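Local coordinates for protein ARF-like GTPase (Chlamydomonas reinhardtii, PDB 4M9Q) that belongs to the ARF family of small GTPases with a P-loop fold and binds phosphoaminophosphonic acid-guanylate ester together with a magnesium ion, at residues A15-L20 against V76-A81. Sequence-based numbering, arbitrary orientation.
With MG (magnesium ion), chain E; GNP (phosphoaminophosphonic acid-guanylate ester), chain D.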
loop_
_atom_site.group_PDB
_atom_site.type_symbol
_atom_site.label_atom_id
_atom_site.label_comp_id
_atom_site.label_asym_id
_atom_site.label_seq_id
_atom_site.Cartn_x
_atom_site.Cartn_y
_atom_site.Cartn_z
ATOM N N ALA A 15 -1.081 -11.263 2.767
ATOM C CA ALA A 15 -1.340 -10.783 1.416
ATOM C C ALA A 15 -0.050 -10.776 0.575
ATOM O O ALA A 15 -0.085 -11.042 -0.677
ATOM C CB ALA A 15 -1.947 -9.400 1.464
ATOM N N GLY A 16 1.062 -10.487 1.267
ATOM C CA GLY A 16 2.385 -10.475 0.646
ATOM C C GLY A 16 3.096 -9.150 0.623
ATOM O O GLY A 16 3.943 -8.960 -0.243
ATOM N N LYS A 17 2.801 -8.278 1.597
ATOM C CA LYS A 17 3.309 -6.906 1.621
ATOM C C LYS A 17 4.806 -6.924 1.847
ATOM O O LYS A 17 5.576 -6.320 1.091
ATOM C CB LYS A 17 2.682 -6.121 2.748
ATOM C CG LYS A 17 1.182 -6.056 2.700
ATOM C CD LYS A 17 0.580 -5.270 3.872
ATOM C CE LYS A 17 0.654 -6.059 5.174
ATOM N NZ LYS A 17 -0.265 -7.221 5.181
ATOM N N THR A 18 5.243 -7.614 2.898
ATOM C CA THR A 18 6.655 -7.637 3.205
ATOM C C THR A 18 7.454 -8.243 2.038
ATOM O O THR A 18 8.478 -7.699 1.647
ATOM C CB THR A 18 6.897 -8.304 4.556
ATOM O OG1 THR A 18 6.132 -7.609 5.547
ATOM C CG2 THR A 18 8.380 -8.252 5.009
ATOM N N THR A 19 6.952 -9.313 1.427
ATOM C CA THR A 19 7.629 -9.934 0.278
ATOM C C THR A 19 7.654 -8.965 -0.907
ATOM O O THR A 19 8.618 -8.853 -1.630
ATOM C CB THR A 19 6.931 -11.235 -0.115
ATOM O OG1 THR A 19 6.753 -12.055 1.062
ATOM C CG2 THR A 19 7.747 -12.037 -1.182
ATOM N N LEU A 20 6.575 -8.228 -1.076
ATOM C CA LEU A 20 6.482 -7.279 -2.166
ATOM C C LEU A 20 7.470 -6.141 -1.954
ATOM O O LEU A 20 8.218 -5.753 -2.839
ATOM C CB LEU A 20 5.060 -6.780 -2.280
ATOM C CG LEU A 20 4.794 -5.925 -3.505
ATOM C CD1 LEU A 20 3.370 -6.210 -3.990
ATOM C CD2 LEU A 20 5.031 -4.464 -3.146
ATOM N N VAL A 76 -0.294 1.654 -1.129
ATOM C CA VAL A 76 -0.267 0.443 -1.897
ATOM C C VAL A 76 -1.106 -0.528 -1.056
ATOM O O VAL A 76 -0.773 -0.751 0.097
ATOM C CB VAL A 76 1.127 -0.064 -2.117
ATOM C CG1 VAL A 76 1.103 -1.412 -2.816
ATOM C CG2 VAL A 76 1.952 0.933 -2.917
ATOM N N TYR A 77 -2.212 -1.054 -1.603
ATOM C CA TYR A 77 -3.000 -2.042 -0.929
ATOM C C TYR A 77 -2.795 -3.392 -1.617
ATOM O O TYR A 77 -2.962 -3.500 -2.836
ATOM C CB TYR A 77 -4.447 -1.640 -0.964
ATOM C CG TYR A 77 -5.301 -2.420 0.021
ATOM C CD1 TYR A 77 -5.338 -2.076 1.342
ATOM C CD2 TYR A 77 -6.056 -3.508 -0.398
ATOM C CE1 TYR A 77 -6.091 -2.800 2.223
ATOM C CE2 TYR A 77 -6.799 -4.237 0.481
ATOM C CZ TYR A 77 -6.812 -3.874 1.791
ATOM O OH TYR A 77 -7.580 -4.581 2.653
ATOM N N VAL A 78 -2.392 -4.413 -0.872
ATOM C CA VAL A 78 -2.066 -5.699 -1.427
ATOM C C VAL A 78 -3.128 -6.692 -1.005
ATOM O O VAL A 78 -3.512 -6.780 0.173
ATOM C CB VAL A 78 -0.688 -6.167 -0.926
ATOM C CG1 VAL A 78 -0.256 -7.471 -1.611
ATOM C CG2 VAL A 78 0.384 -5.091 -1.157
ATOM N N VAL A 79 -3.608 -7.468 -1.983
ATOM C CA VAL A 79 -4.614 -8.479 -1.757
ATOM C C VAL A 79 -4.023 -9.801 -2.163
ATOM O O VAL A 79 -3.333 -9.891 -3.186
ATOM C CB VAL A 79 -5.841 -8.245 -2.641
ATOM C CG1 VAL A 79 -6.893 -9.322 -2.390
ATOM C CG2 VAL A 79 -6.438 -6.897 -2.348
ATOM N N ASP A 80 -4.305 -10.845 -1.381
ATOM C CA ASP A 80 -3.928 -12.199 -1.812
ATOM C C ASP A 80 -5.001 -12.606 -2.789
ATOM O O ASP A 80 -6.120 -12.952 -2.376
ATOM C CB ASP A 80 -3.828 -13.148 -0.613
ATOM C CG ASP A 80 -3.409 -14.579 -0.982
ATOM O OD1 ASP A 80 -3.382 -14.938 -2.189
ATOM O OD2 ASP A 80 -3.161 -15.393 -0.018
ATOM N N ALA A 81 -4.652 -12.562 -4.070
ATOM C CA ALA A 81 -5.616 -12.790 -5.113
ATOM C C ALA A 81 -6.039 -14.253 -5.171
ATOM O O ALA A 81 -7.041 -14.568 -5.821
ATOM C CB ALA A 81 -5.071 -12.330 -6.480
HETATM MG MG MG E . 4.793 -8.351 6.650
HETATM P PG GNP D . 1.804 -9.606 7.571
HETATM O O1G GNP D . 3.333 -9.122 7.798
HETATM O O2G GNP D . 0.884 -8.412 7.140
HETATM O O3G GNP D . 1.381 -10.365 8.842
HETATM N N3B GNP D . 1.814 -10.605 6.196
HETATM P PB GNP D . 2.523 -10.000 4.787
HETATM O O1B GNP D . 3.798 -9.054 5.086
HETATM O O2B GNP D . 1.427 -9.299 4.033
HETATM O O3A GNP D . 2.904 -11.349 4.040
HETATM P PA GNP D . 4.346 -11.851 3.595
HETATM O O1A GNP D . 4.957 -12.182 4.901
HETATM O O2A GNP D . 4.912 -10.832 2.670
HETATM O "O5'" GNP D . 3.896 -13.148 2.779
HETATM C "C5'" GNP D . 2.981 -14.089 3.392
HETATM C "C4'" GNP D . 3.208 -15.514 2.821
HETATM O "O4'" GNP D . 2.893 -15.444 1.422
HETATM C "C3'" GNP D . 4.662 -15.961 2.819
HETATM O "O3'" GNP D . 4.802 -17.379 2.735
HETATM C "C2'" GNP D . 5.180 -15.491 1.503
HETATM O "O2'" GNP D . 6.276 -16.203 1.010
HETATM C "C1'" GNP D . 4.008 -15.796 0.624
HETATM N N9 GNP D . 3.952 -15.070 -0.648
HETATM C C8 GNP D . 4.105 -13.754 -0.784
HETATM N N7 GNP D . 3.931 -13.388 -2.062
HETATM C C5 GNP D . 3.681 -14.497 -2.766
HETATM C C6 GNP D . 3.434 -14.767 -4.193
HETATM O O6 GNP D . 3.434 -13.858 -5.044
HETATM N N1 GNP D . 3.195 -16.016 -4.534
HETATM C C2 GNP D . 3.182 -17.044 -3.629
HETATM N N2 GNP D . 2.946 -18.268 -4.108
HETATM N N3 GNP D . 3.402 -16.881 -2.298
HETATM C C4 GNP D . 3.690 -15.619 -1.834
HETATM O O HOH W 1 5.791 -10.182 6.656
HETATM O O HOH W 2 3.779 -6.585 6.632
#
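Val-78 faces the start of helix 17-24 and splits its two methyls between different partners. Its CG1, anti to the backbone N (chi1 -174°), lies 4.0 Å from Ala-15 CB and also meets the Ala-15 carbonyl group. CG2 turns the other way, 4.1 Å from Lys-17 CG and, more loosely, against Leu-20 CD1, so one valine spans the loop end and the first helical turn. Ala-15 CB in turn rests on the strand backbone, 3.3 Å from Val-78 O, and the two backbones come nearest at Ala-15 and Asp-80, with their CA atoms 4.4 Å apart. No hydrogen bond crosses between 15-20 and 76-81; the contact is buried and rests on van der Waals packing, with Leu-9 of strand 3-10 touching both Val-78 and Lys-17.

Lys-17 passes Val-78 at a slant with its CG, then bends at chi3 and chi4, which brings NZ back to the phosphates: 2.6 Å from GNP O2G, with a second bond to O2B and a third to the carbonyl of Gly-11. O2B thus takes three donors, since the amides of Gly-16 and Lys-17 also point to it. Gly-16, at the N-cap position of the helix, has a positive phi (116°), a backbone shape suited to glycine. Farther along, Thr-18 N reaches GNP O1B and Thr-18 OG1 binds magnesium at 1.9 Å, where Thr-35 is a further protein ligand, while Thr-19 grips GNP O2A through both N and OG1. On the strand side Asp-80 directs OD2 into a salt bridge with Lys-114. Consecutive amides on the phosphates, a lysine bent back to them and a threonine on the metal match the P-loop (Walker A) strand-loop-helix, here packed against the neighbouring parallel strand 74-80 of the small-GTPase sheet.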